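Local coordinates for protein 6-O-methylguanine DNA methyltransferase (Enterococcus faecalis, PDB 2B6C) that probably acts in the repair of alkylated DNA, as an all-helical protein of the AlkD-like DNA alkylation repair family, at residues B[43-48]-B[79-84]; B[54-59]-B[84-89]; B[115-120]-B[126-131]; B[162-167]-B[199-204]. All coordinates share one frame; numbering follows the deposited sequence. Where two conformers were deposited one is given.

The four contacts follow the chain of an all-helical protein, consistent with an AlkD-like superhelix. Contacts 1 and 2 interleave in sequence and share Gln84, with centres about 10 Å apart. They join helices 34-48, 53-65 and 69-81 and the turn before helix 88-94. Contact 3 pairs helices 104-120 and 125-132, its centre about 16 Å from that of contact 2. Contact 4 sets helix 157-166 against the connection after helix 191-200. Its centre is about 21 Å from that of contact 3, and the two touch through Phe129 and Ala163. Contacts 1 and 4, about 37 Å apart between centres, each reach past one intervening helix, whereas contact 3 joins two successive helices.

Contact 1. Residues B[43-48]-B[79-84]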
# COMPACT_ATOMS: atom_id res chain seq x y z
N GLN B 43 2.17 12.71 -8.84
CA GLN B 43 1.51 13.52 -7.84
C GLN B 43 -0.01 13.40 -7.89
O GLN B 43 -0.65 13.39 -6.86
CB GLN B 43 1.98 14.99 -7.84
CG GLN B 43 3.47 15.20 -7.48
CD GLN B 43 3.95 14.43 -6.23
OE1 GLN B 43 4.82 13.56 -6.33
NE2 GLN B 43 3.39 14.76 -5.07
N LEU B 44 -0.60 13.26 -9.08
CA LEU B 44 -2.03 13.03 -9.15
C LEU B 44 -2.39 11.71 -8.48
O LEU B 44 -3.40 11.62 -7.77
CB LEU B 44 -2.53 13.07 -10.62
CG LEU B 44 -3.97 12.61 -10.85
CD1 LEU B 44 -4.91 13.75 -10.58
CD2 LEU B 44 -4.06 12.15 -12.28
N LEU B 45 -1.57 10.67 -8.71
CA LEU B 45 -1.86 9.37 -8.12
C LEU B 45 -1.76 9.46 -6.59
O LEU B 45 -2.55 8.86 -5.88
CB LEU B 45 -0.95 8.27 -8.70
CG LEU B 45 -1.18 8.01 -10.20
CD1 LEU B 45 -0.18 6.98 -10.73
CD2 LEU B 45 -2.59 7.54 -10.52
N LYS B 46 -0.77 10.22 -6.10
CA LYS B 46 -0.60 10.42 -4.66
C LYS B 46 -1.83 11.08 -4.03
O LYS B 46 -2.31 10.64 -3.00
CB LYS B 46 0.67 11.23 -4.39
CG LYS B 46 0.82 11.77 -2.96
CD LYS B 46 2.04 12.69 -2.81
CE LYS B 46 3.35 11.94 -2.96
NZ LYS B 46 4.52 12.72 -2.41
N GLU B 47 -2.33 12.16 -4.63
CA GLU B 47 -3.45 12.87 -4.01
C GLU B 47 -4.78 12.12 -4.15
O GLU B 47 -5.69 12.34 -3.37
CB GLU B 47 -3.54 14.35 -4.47
CG GLU B 47 -4.63 14.69 -5.48
CD GLU B 47 -5.01 16.17 -5.48
OE1 GLU B 47 -4.23 16.99 -4.94
OE2 GLU B 47 -6.09 16.53 -6.03
N SER B 48 -4.85 11.21 -5.12
CA SER B 48 -6.07 10.44 -5.38
C SER B 48 -6.50 9.60 -4.16
O SER B 48 -7.68 9.42 -3.95
CB SER B 48 -5.90 9.56 -6.60
OG SER B 48 -5.11 8.42 -6.28
N ALA B 79 -7.29 3.53 -10.40
CA ALA B 79 -7.96 2.38 -9.85
C ALA B 79 -6.94 1.44 -9.20
O ALA B 79 -7.12 1.01 -8.06
CB ALA B 79 -8.77 1.65 -10.96
N LEU B 80 -5.87 1.14 -9.91
CA LEU B 80 -4.81 0.28 -9.37
C LEU B 80 -4.20 0.81 -8.06
O LEU B 80 -3.99 0.05 -7.12
CB LEU B 80 -3.70 0.15 -10.40
CG LEU B 80 -3.74 -1.07 -11.28
CD1 LEU B 80 -2.92 -0.73 -12.53
CD2 LEU B 80 -3.10 -2.23 -10.47
N GLN B 81 -3.90 2.10 -8.02
CA GLN B 81 -3.34 2.74 -6.82
C GLN B 81 -4.27 2.75 -5.61
O GLN B 81 -3.80 2.80 -4.48
CB GLN B 81 -2.92 4.19 -7.13
CG GLN B 81 -1.68 4.32 -8.04
CD GLN B 81 -0.58 3.28 -7.78
OE1 GLN B 81 -0.49 2.26 -8.48
NE2 GLN B 81 0.27 3.55 -6.80
N ASN B 82 -5.57 2.74 -5.85
CA ASN B 82 -6.57 2.80 -4.80
C ASN B 82 -7.29 1.46 -4.62
O ASN B 82 -8.40 1.42 -4.07
CB ASN B 82 -7.56 3.93 -5.10
CG ASN B 82 -6.91 5.30 -5.01
OD1 ASN B 82 -6.83 5.89 -3.93
ND2 ASN B 82 -6.43 5.82 -6.14
N VAL B 83 -6.66 0.38 -5.07
CA VAL B 83 -7.27 -0.95 -5.12
C VAL B 83 -7.89 -1.38 -3.76
O VAL B 83 -9.00 -1.91 -3.73
CB VAL B 83 -6.25 -2.01 -5.69
CG1 VAL B 83 -4.99 -2.15 -4.78
CG2 VAL B 83 -6.90 -3.35 -6.02
N GLN B 84 -7.19 -1.10 -2.67
CA GLN B 84 -7.63 -1.39 -1.31
C GLN B 84 -8.91 -0.68 -0.87
O GLN B 84 -9.60 -1.18 0.01
CB GLN B 84 -6.52 -1.07 -0.31
CG GLN B 84 -5.37 -1.99 -0.44
CD GLN B 84 -4.44 -1.90 0.74
OE1 GLN B 84 -3.58 -1.02 0.82
NE2 GLN B 84 -4.60 -2.84 1.67
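The C-terminal end of helix 34-48 meets the end of helix 69-81 and the turn that follows it, in a helical-repeat fold like that of AlkD, and Ser48 and Asn82 make the polar link. Asn82 ND2 donates to Ser48 OG at 2.9 Å. The bond is nearly straight, with an angle of 175° at the hydrogen, and the acceptor lies in the plane of the amide. Ser48 OG in turn donates to Leu45 O, 2.6 Å away and one turn back in its own helix. This donor stands 27° off the carbonyl plane. The hydroxyl therefore takes one bond and gives another, which fixes its rotation. Its chi1 of 76° sets OG between the backbone N and the carbonyl carbon, from where it can serve both partners. Asn82 ND2 has a second acceptor, Leu78 O, so the amide N is held by an acceptor on each helix. Both Ser48 and Asn82 are buried, and these bonds satisfy the polar atoms named.

The apolar part is looser. Leu45 and Gln81 cross at about a right angle. Gln81 CG lies 4.1 Å from Leu45 CD1 and 4.1 Å from Leu45 CB. It is the aliphatic part of Gln81 that touches, and the bend at chi2, about the CB-CG bond, turns the amide aside.

Around the contact, Leu45 and Ser48 also pack on Leu78 of helix 69-81. His49 NE2 bonds to Gln81 O, adding a second tie just past helix 34-48. Lys46 NZ bonds to Leu120 O of the second subunit. Helix 53-65 reaches the site through Leu56, which packs on Asn82.

Contact 2. Residues B[54-59]-B[84-89]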
# COMPACT_ATOMS: atom_id res chain seq x y z
N GLU B 54 -16.59 9.15 -4.06
CA GLU B 54 -17.37 9.63 -5.21
C GLU B 54 -16.48 10.41 -6.19
O GLU B 54 -16.57 10.22 -7.41
CB GLU B 54 -18.56 10.50 -4.77
CG GLU B 54 -19.61 10.68 -5.89
CD GLU B 54 -20.78 11.61 -5.46
OE1 GLU B 54 -20.60 12.44 -4.53
OE2 GLU B 54 -21.89 11.52 -6.06
N LYS B 55 -15.62 11.27 -5.65
CA LYS B 55 -14.68 12.02 -6.47
C LYS B 55 -13.76 11.05 -7.23
O LYS B 55 -13.54 11.25 -8.43
CB LYS B 55 -13.89 13.05 -5.65
CG LYS B 55 -12.95 13.89 -6.51
CD LYS B 55 -12.23 14.97 -5.70
CE LYS B 55 -11.19 15.67 -6.58
NZ LYS B 55 -10.53 16.78 -5.82
N LEU B 56 -13.24 10.02 -6.54
CA LEU B 56 -12.34 9.04 -7.15
C LEU B 56 -13.00 8.34 -8.35
O LEU B 56 -12.38 8.24 -9.41
CB LEU B 56 -11.82 8.01 -6.12
CG LEU B 56 -10.89 6.88 -6.63
CD1 LEU B 56 -9.64 7.39 -7.40
CD2 LEU B 56 -10.51 5.94 -5.49
N CYS B 57 -14.23 7.87 -8.19
CA CYS B 57 -14.97 7.24 -9.30
C CYS B 57 -15.22 8.21 -10.46
O CYS B 57 -15.11 7.84 -11.63
CB CYS B 57 -16.30 6.64 -8.82
SG CYS B 57 -16.04 5.36 -7.52
N GLN B 58 -15.55 9.45 -10.13
CA GLN B 58 -15.78 10.47 -11.13
C GLN B 58 -14.54 10.83 -11.91
O GLN B 58 -14.61 11.15 -13.09
CB GLN B 58 -16.38 11.72 -10.50
CG GLN B 58 -17.88 11.59 -10.19
CD GLN B 58 -18.37 12.74 -9.30
OE1 GLN B 58 -17.57 13.42 -8.62
NE2 GLN B 58 -19.67 12.96 -9.30
N GLU B 59 -13.40 10.86 -11.23
CA GLU B 59 -12.12 11.18 -11.86
C GLU B 59 -11.69 10.03 -12.76
O GLU B 59 -11.21 10.23 -13.87
CB GLU B 59 -11.06 11.48 -10.80
CG GLU B 59 -11.30 12.77 -10.03
CD GLU B 59 -10.65 13.99 -10.70
OE1 GLU B 59 -9.85 13.83 -11.65
OE2 GLU B 59 -10.91 15.12 -10.25
N GLN B 84 -7.19 -1.10 -2.67
CA GLN B 84 -7.63 -1.39 -1.31
C GLN B 84 -8.91 -0.68 -0.87
O GLN B 84 -9.60 -1.18 0.01
CB GLN B 84 -6.52 -1.07 -0.31
CG GLN B 84 -5.37 -1.99 -0.44
CD GLN B 84 -4.44 -1.90 0.74
OE1 GLN B 84 -3.58 -1.02 0.82
NE2 GLN B 84 -4.60 -2.84 1.67
N ARG B 85 -9.20 0.47 -1.49
CA ARG B 85 -10.36 1.29 -1.18
C ARG B 85 -11.70 0.77 -1.72
O ARG B 85 -12.77 1.22 -1.28
CB ARG B 85 -10.14 2.73 -1.67
CG ARG B 85 -8.95 3.45 -1.00
CD ARG B 85 -8.87 4.91 -1.48
NE ARG B 85 -10.10 5.61 -1.14
CZ ARG B 85 -10.47 6.81 -1.57
NH1 ARG B 85 -9.70 7.52 -2.39
NH2 ARG B 85 -11.63 7.31 -1.18
N PHE B 86 -11.65 -0.17 -2.67
CA PHE B 86 -12.89 -0.65 -3.28
C PHE B 86 -13.50 -1.86 -2.58
O PHE B 86 -12.81 -2.84 -2.31
CB PHE B 86 -12.71 -0.94 -4.77
CG PHE B 86 -12.14 0.20 -5.52
CD1 PHE B 86 -12.90 1.37 -5.69
CD2 PHE B 86 -10.86 0.13 -6.04
CE1 PHE B 86 -12.37 2.45 -6.35
CE2 PHE B 86 -10.32 1.24 -6.73
CZ PHE B 86 -11.09 2.38 -6.88
N SER B 87 -14.81 -1.78 -2.33
CA SER B 87 -15.60 -2.92 -1.88
C SER B 87 -15.87 -3.85 -3.06
O SER B 87 -15.60 -3.49 -4.21
CB SER B 87 -16.92 -2.43 -1.34
OG SER B 87 -17.60 -1.75 -2.38
N LEU B 88 -16.40 -5.04 -2.77
CA LEU B 88 -16.80 -5.97 -3.81
C LEU B 88 -17.71 -5.31 -4.83
O LEU B 88 -17.51 -5.48 -6.01
CB LEU B 88 -17.50 -7.21 -3.22
CG LEU B 88 -18.10 -8.24 -4.22
CD1 LEU B 88 -17.06 -8.82 -5.18
CD2 LEU B 88 -18.77 -9.35 -3.41
N GLU B 89 -18.71 -4.57 -4.35
CA GLU B 89 -19.71 -3.96 -5.23
C GLU B 89 -19.10 -2.94 -6.19
O GLU B 89 -19.52 -2.85 -7.37
CB GLU B 89 -20.88 -3.38 -4.42
CG GLU B 89 -20.63 -3.27 -2.88
CD GLU B 89 -20.56 -4.62 -2.14
OE1 GLU B 89 -19.68 -4.77 -1.26
OE2 GLU B 89 -21.38 -5.52 -2.45
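Leu56 of helix 53-65 packs against Arg85 and Phe86, which lie in the connection between helix 69-81 and helix 88-94. This is a buried helix-to-turn contact of an alpha-helical repeat fold, consistent with AlkD-like proteins. A single methyl group, Leu56 CD2, does the touching.

The first interaction is methyl against guanidinium. Leu56 and Arg85 approach from opposite directions, and CD2 sits over one face of the flat group. Leu56 CD2 is 3.6 Å from Arg85 NH1 and 4.0 Å from Arg85 CZ. Arg85 is bent at chi3, near 60°, and this bend turns a face of the guanidinium to the leucine methyl. NH2 donates to Trp51 O, in the loop before helix 53-65. Arg85 is buried, and this bond also ties the group to the start of the helix that carries Leu56. Arg85 also packs on Arg85 of the second subunit.

The second interaction is apolar. Leu56 and Phe86 cross at about a right angle, and the methyl comes to the ring obliquely. Leu56 CD2 is 3.9 Å from Phe86 CZ. The ring also meets Phe94 edge-to-face, which places it between two helices.

Polar bonds set the turn itself. Ser87 is the N-cap of helix 88-94: its side chain caps a backbone N further into the helix and its own N bonds to Glu90 OE1, consistent with a capping box. Arg85 O accepts from Lys53 NZ.

Contact 3. Residues B[115-120]-B[126-131]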
# COMPACT_ATOMS: atom_id res chain seq x y z
N GLY B 115 -6.79 -8.67 -10.76
CA GLY B 115 -5.91 -9.66 -10.16
C GLY B 115 -5.36 -9.15 -8.84
O GLY B 115 -5.22 -9.93 -7.89
N SER B 116 -5.03 -7.86 -8.78
CA SER B 116 -4.54 -7.27 -7.52
C SER B 116 -5.60 -7.28 -6.44
O SER B 116 -5.27 -7.52 -5.28
CB SER B 116 -4.05 -5.84 -7.68
OG SER B 116 -3.11 -5.87 -8.73
N TRP B 117 -6.84 -6.95 -6.82
CA TRP B 117 -7.95 -6.90 -5.90
C TRP B 117 -8.25 -8.28 -5.33
O TRP B 117 -8.45 -8.44 -4.12
CB TRP B 117 -9.20 -6.28 -6.54
CG TRP B 117 -10.24 -5.94 -5.49
CD1 TRP B 117 -10.33 -4.79 -4.77
CD2 TRP B 117 -11.30 -6.80 -5.03
NE1 TRP B 117 -11.39 -4.87 -3.90
CE2 TRP B 117 -12.00 -6.09 -4.04
CE3 TRP B 117 -11.72 -8.10 -5.37
CZ2 TRP B 117 -13.12 -6.63 -3.36
CZ3 TRP B 117 -12.83 -8.65 -4.69
CH2 TRP B 117 -13.51 -7.91 -3.69
N VAL B 118 -8.28 -9.27 -6.22
CA VAL B 118 -8.42 -10.66 -5.83
C VAL B 118 -7.22 -11.13 -4.96
O VAL B 118 -7.43 -11.78 -3.96
CB VAL B 118 -8.62 -11.55 -7.10
CG1 VAL B 118 -8.29 -12.97 -6.83
CG2 VAL B 118 -10.05 -11.42 -7.63
N ALA B 119 -5.98 -10.79 -5.32
CA ALA B 119 -4.83 -11.09 -4.42
C ALA B 119 -5.08 -10.54 -3.00
O ALA B 119 -4.74 -11.18 -2.00
CB ALA B 119 -3.54 -10.55 -4.99
N LEU B 120 -5.69 -9.35 -2.92
CA LEU B 120 -6.05 -8.77 -1.62
C LEU B 120 -7.28 -9.40 -0.95
O LEU B 120 -7.46 -9.24 0.25
CB LEU B 120 -6.25 -7.25 -1.75
CG LEU B 120 -4.99 -6.47 -2.18
CD1 LEU B 120 -5.37 -5.06 -2.66
CD2 LEU B 120 -3.99 -6.41 -1.02
N PRO B 126 -13.47 -16.69 -6.68
CA PRO B 126 -14.57 -17.26 -7.48
C PRO B 126 -15.63 -16.26 -7.96
O PRO B 126 -16.14 -16.40 -9.09
CB PRO B 126 -15.20 -18.29 -6.51
CG PRO B 126 -14.03 -18.71 -5.69
CD PRO B 126 -13.36 -17.41 -5.39
N THR B 127 -15.94 -15.28 -7.13
CA THR B 127 -16.92 -14.25 -7.46
C THR B 127 -16.44 -13.35 -8.62
O THR B 127 -17.20 -13.09 -9.55
CB THR B 127 -17.22 -13.39 -6.21
OG1 THR B 127 -17.62 -14.25 -5.13
CG2 THR B 127 -18.33 -12.41 -6.48
N ILE B 128 -15.20 -12.89 -8.55
CA ILE B 128 -14.63 -12.07 -9.61
C ILE B 128 -14.43 -12.88 -10.90
O ILE B 128 -14.80 -12.44 -11.98
CB ILE B 128 -13.33 -11.37 -9.20
CG1 ILE B 128 -13.56 -10.49 -7.94
CG2 ILE B 128 -12.76 -10.56 -10.39
CD1 ILE B 128 -14.81 -9.55 -7.99
N PHE B 129 -13.86 -14.07 -10.77
CA PHE B 129 -13.80 -14.97 -11.90
C PHE B 129 -15.17 -15.15 -12.62
O PHE B 129 -15.22 -15.07 -13.83
CB PHE B 129 -13.18 -16.31 -11.51
CG PHE B 129 -13.08 -17.30 -12.66
CD1 PHE B 129 -14.14 -18.17 -12.94
CD2 PHE B 129 -11.95 -17.34 -13.46
CE1 PHE B 129 -14.06 -19.07 -14.01
CE2 PHE B 129 -11.84 -18.25 -14.53
CZ PHE B 129 -12.92 -19.11 -14.81
N ALA B 130 -16.25 -15.38 -11.88
CA ALA B 130 -17.57 -15.60 -12.48
C ALA B 130 -18.14 -14.38 -13.22
O ALA B 130 -18.99 -14.55 -14.11
CB ALA B 130 -18.59 -16.14 -11.45
N LEU B 131 -17.68 -13.17 -12.86
CA LEU B 131 -18.05 -11.94 -13.58
C LEU B 131 -17.64 -12.04 -15.05
O LEU B 131 -18.36 -11.61 -15.95
CB LEU B 131 -17.31 -10.71 -13.01
CG LEU B 131 -17.72 -10.06 -11.70
CD1 LEU B 131 -16.78 -8.85 -11.44
CD2 LEU B 131 -19.21 -9.66 -11.74
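Val118 and Trp117 of helix 104-120 receive Ile128 of helix 125-132. The contact between the segments is apolar, and all three residues are buried.

The aliphatic pair is the closer one. Val118 and Ile128 slide past each other in opposite directions. Val118 CG2 is 3.6 Å from Ile128 CB and 3.6 Å from Ile128 CG1. It thus lies against the root of the isoleucine. Ile128 CG2 is also near, at 4.0 Å from Val118 CG2.

The aromatic pair uses the outer branch. Trp117 and Ile128 cross at about a right angle, with the six-membered ring approached obliquely. Ile128 CG1 lies 3.8 Å from Trp117 CZ3, and Ile128 CD1 lies 4.0 Å from the same carbon. With chi1 at -57°, Ile128 carries CG1 anti to its carbonyl carbon, in contact with both valine and tryptophan.

The two segments form a helical hairpin. They run in roughly opposite directions, and a short connection joins the helices. This fits the paired helices of an AlkD-like superhelix. Leu88 of helix 88-94 packs on both Trp117 and Ile128.

The polar contacts lie outside the hairpin's interface. Trp117 NE1 donates to Phe86 O, which fixes the indole against the turn before helix 88-94. Its ring also stacks with His121, in the connection. Thr127 OG1 bonds to Glu124 OE2.

Contact 4. Residues B[162-167]-B[199-204]; sequences KAIIYD and KELVLS
Ile164 and Leu203 form the inner, tightly packed half of this contact, and Ile165 forms the outer half. Leu201 touches both isoleucines. Ile164 CG2 is the inner centre: it lies 3.8 Å from Leu203 CD2 and 3.9 Å from Leu201 CD1. One methyl thus meets two leucine branches, and its side chain crosses both obliquely. With chi1 at -66°, Ile164 holds CG2 anti to its backbone N, and it is this methyl, rather than the longer CG1 branch, that meets the leucines. Ile164 and Leu203 are both buried. Ile164 also rests on Ile179 and Leu145, while Leu203 rests on Leu183, so helices 173-186 and 138-146 back this side.

The outer side is looser. Ile165 CG1 stands 4.0 Å from Leu201 CD1, where the two side chains cross at about a right angle. Ile165 is exposed, and Leu201 is partly so. Both touch a neighbouring molecule in the crystal. Beyond them, Glu200 OE2 forms a salt bridge with Lys161 NZ, itself on helix 157-166.

Leu201 leaves helical geometry just after helix 191-200, and Ser204 is the N-cap of helix 205-211, bonding through OG to Ala207 N. The leucines therefore sit in the short connection between these helices. It lies against the last turn of helix 157-166, an arrangement that fits helix-to-turn packing in an AlkD-like helical-repeat superhelix.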
# COMPACT_ATOMS: atom_id res chain seq x y z
N LYS B 162 -11.49 -24.66 -16.20
CA LYS B 162 -12.81 -24.37 -16.78
C LYS B 162 -12.77 -23.30 -17.86
O LYS B 162 -13.36 -23.48 -18.94
CB LYS B 162 -13.83 -23.98 -15.71
CG LYS B 162 -15.27 -23.92 -16.25
CD LYS B 162 -16.30 -23.77 -15.14
CE LYS B 162 -16.28 -22.38 -14.51
NZ LYS B 162 -17.56 -22.16 -13.74
N ALA B 163 -12.05 -22.21 -17.59
CA ALA B 163 -11.90 -21.14 -18.58
C ALA B 163 -11.18 -21.58 -19.84
O ALA B 163 -11.55 -21.16 -20.94
CB ALA B 163 -11.24 -19.90 -18.00
N ILE B 164 -10.17 -22.43 -19.68
CA ILE B 164 -9.42 -22.89 -20.86
C ILE B 164 -10.30 -23.81 -21.69
O ILE B 164 -10.33 -23.69 -22.94
CB ILE B 164 -8.09 -23.59 -20.48
CG1 ILE B 164 -7.13 -22.60 -19.84
CG2 ILE B 164 -7.45 -24.28 -21.72
CD1 ILE B 164 -5.98 -23.22 -19.09
N ILE B 165 -11.03 -24.70 -21.02
CA ILE B 165 -11.97 -25.61 -21.67
C ILE B 165 -12.97 -24.81 -22.52
O ILE B 165 -13.22 -25.14 -23.70
CB ILE B 165 -12.70 -26.54 -20.64
CG1 ILE B 165 -11.82 -27.74 -20.23
CG2 ILE B 165 -14.01 -27.07 -21.21
CD1 ILE B 165 -12.24 -28.45 -18.92
N TYR B 166 -13.50 -23.73 -21.95
CA TYR B 166 -14.50 -22.90 -22.61
C TYR B 166 -14.01 -22.31 -23.94
O TYR B 166 -14.76 -22.25 -24.90
CB TYR B 166 -14.94 -21.78 -21.68
CG TYR B 166 -16.12 -20.98 -22.21
CD1 TYR B 166 -17.44 -21.37 -21.91
CD2 TYR B 166 -15.92 -19.86 -23.01
CE1 TYR B 166 -18.53 -20.64 -22.41
CE2 TYR B 166 -16.98 -19.13 -23.50
CZ TYR B 166 -18.28 -19.52 -23.21
OH TYR B 166 -19.32 -18.75 -23.71
N ASP B 167 -12.77 -21.82 -23.96
CA ASP B 167 -12.24 -21.14 -25.13
C ASP B 167 -11.25 -22.00 -25.88
O ASP B 167 -10.50 -21.48 -26.70
CB ASP B 167 -11.54 -19.83 -24.72
CG ASP B 167 -12.47 -18.65 -24.74
OD1 ASP B 167 -12.63 -17.98 -23.70
OD2 ASP B 167 -13.12 -18.44 -25.79
N LYS B 199 -1.90 -32.40 -21.94
CA LYS B 199 -1.97 -33.72 -22.54
C LYS B 199 -3.41 -34.21 -22.56
O LYS B 199 -3.76 -35.01 -23.42
CB LYS B 199 -1.04 -34.71 -21.83
CG LYS B 199 0.43 -34.30 -21.82
CD LYS B 199 1.28 -35.13 -22.76
CE LYS B 199 1.69 -34.40 -24.02
NZ LYS B 199 2.72 -33.33 -23.79
N GLU B 200 -4.25 -33.68 -21.66
CA GLU B 200 -5.68 -33.98 -21.60
C GLU B 200 -6.44 -33.27 -22.71
O GLU B 200 -7.30 -33.86 -23.37
CB GLU B 200 -6.26 -33.54 -20.25
CG GLU B 200 -7.68 -34.02 -19.98
CD GLU B 200 -8.19 -33.61 -18.61
OE1 GLU B 200 -7.35 -33.42 -17.69
OE2 GLU B 200 -9.43 -33.46 -18.45
N LEU B 201 -6.12 -31.99 -22.90
CA LEU B 201 -6.81 -31.16 -23.86
C LEU B 201 -6.01 -31.04 -25.14
O LEU B 201 -4.76 -31.04 -25.10
CB LEU B 201 -7.05 -29.75 -23.27
CG LEU B 201 -7.79 -29.64 -21.91
CD1 LEU B 201 -8.05 -28.15 -21.53
CD2 LEU B 201 -9.09 -30.47 -21.92
N VAL B 202 -6.70 -30.93 -26.26
CA VAL B 202 -6.03 -30.58 -27.52
C VAL B 202 -6.08 -29.06 -27.73
O VAL B 202 -7.09 -28.49 -28.16
CB VAL B 202 -6.58 -31.36 -28.73
CG1 VAL B 202 -5.94 -30.89 -30.06
CG2 VAL B 202 -6.32 -32.87 -28.53
N LEU B 203 -4.97 -28.41 -27.38
CA LEU B 203 -4.86 -26.96 -27.41
C LEU B 203 -4.37 -26.49 -28.77
O LEU B 203 -3.78 -27.25 -29.49
CB LEU B 203 -3.90 -26.47 -26.32
CG LEU B 203 -4.30 -26.74 -24.87
CD1 LEU B 203 -3.16 -26.30 -23.93
CD2 LEU B 203 -5.67 -26.09 -24.51
N SER B 204 -4.63 -25.23 -29.11
CA SER B 204 -4.16 -24.66 -30.37
C SER B 204 -2.63 -24.72 -30.43
O SER B 204 -1.99 -24.72 -29.36
CB SER B 204 -4.63 -23.20 -30.47
OG SER B 204 -3.90 -22.38 -29.56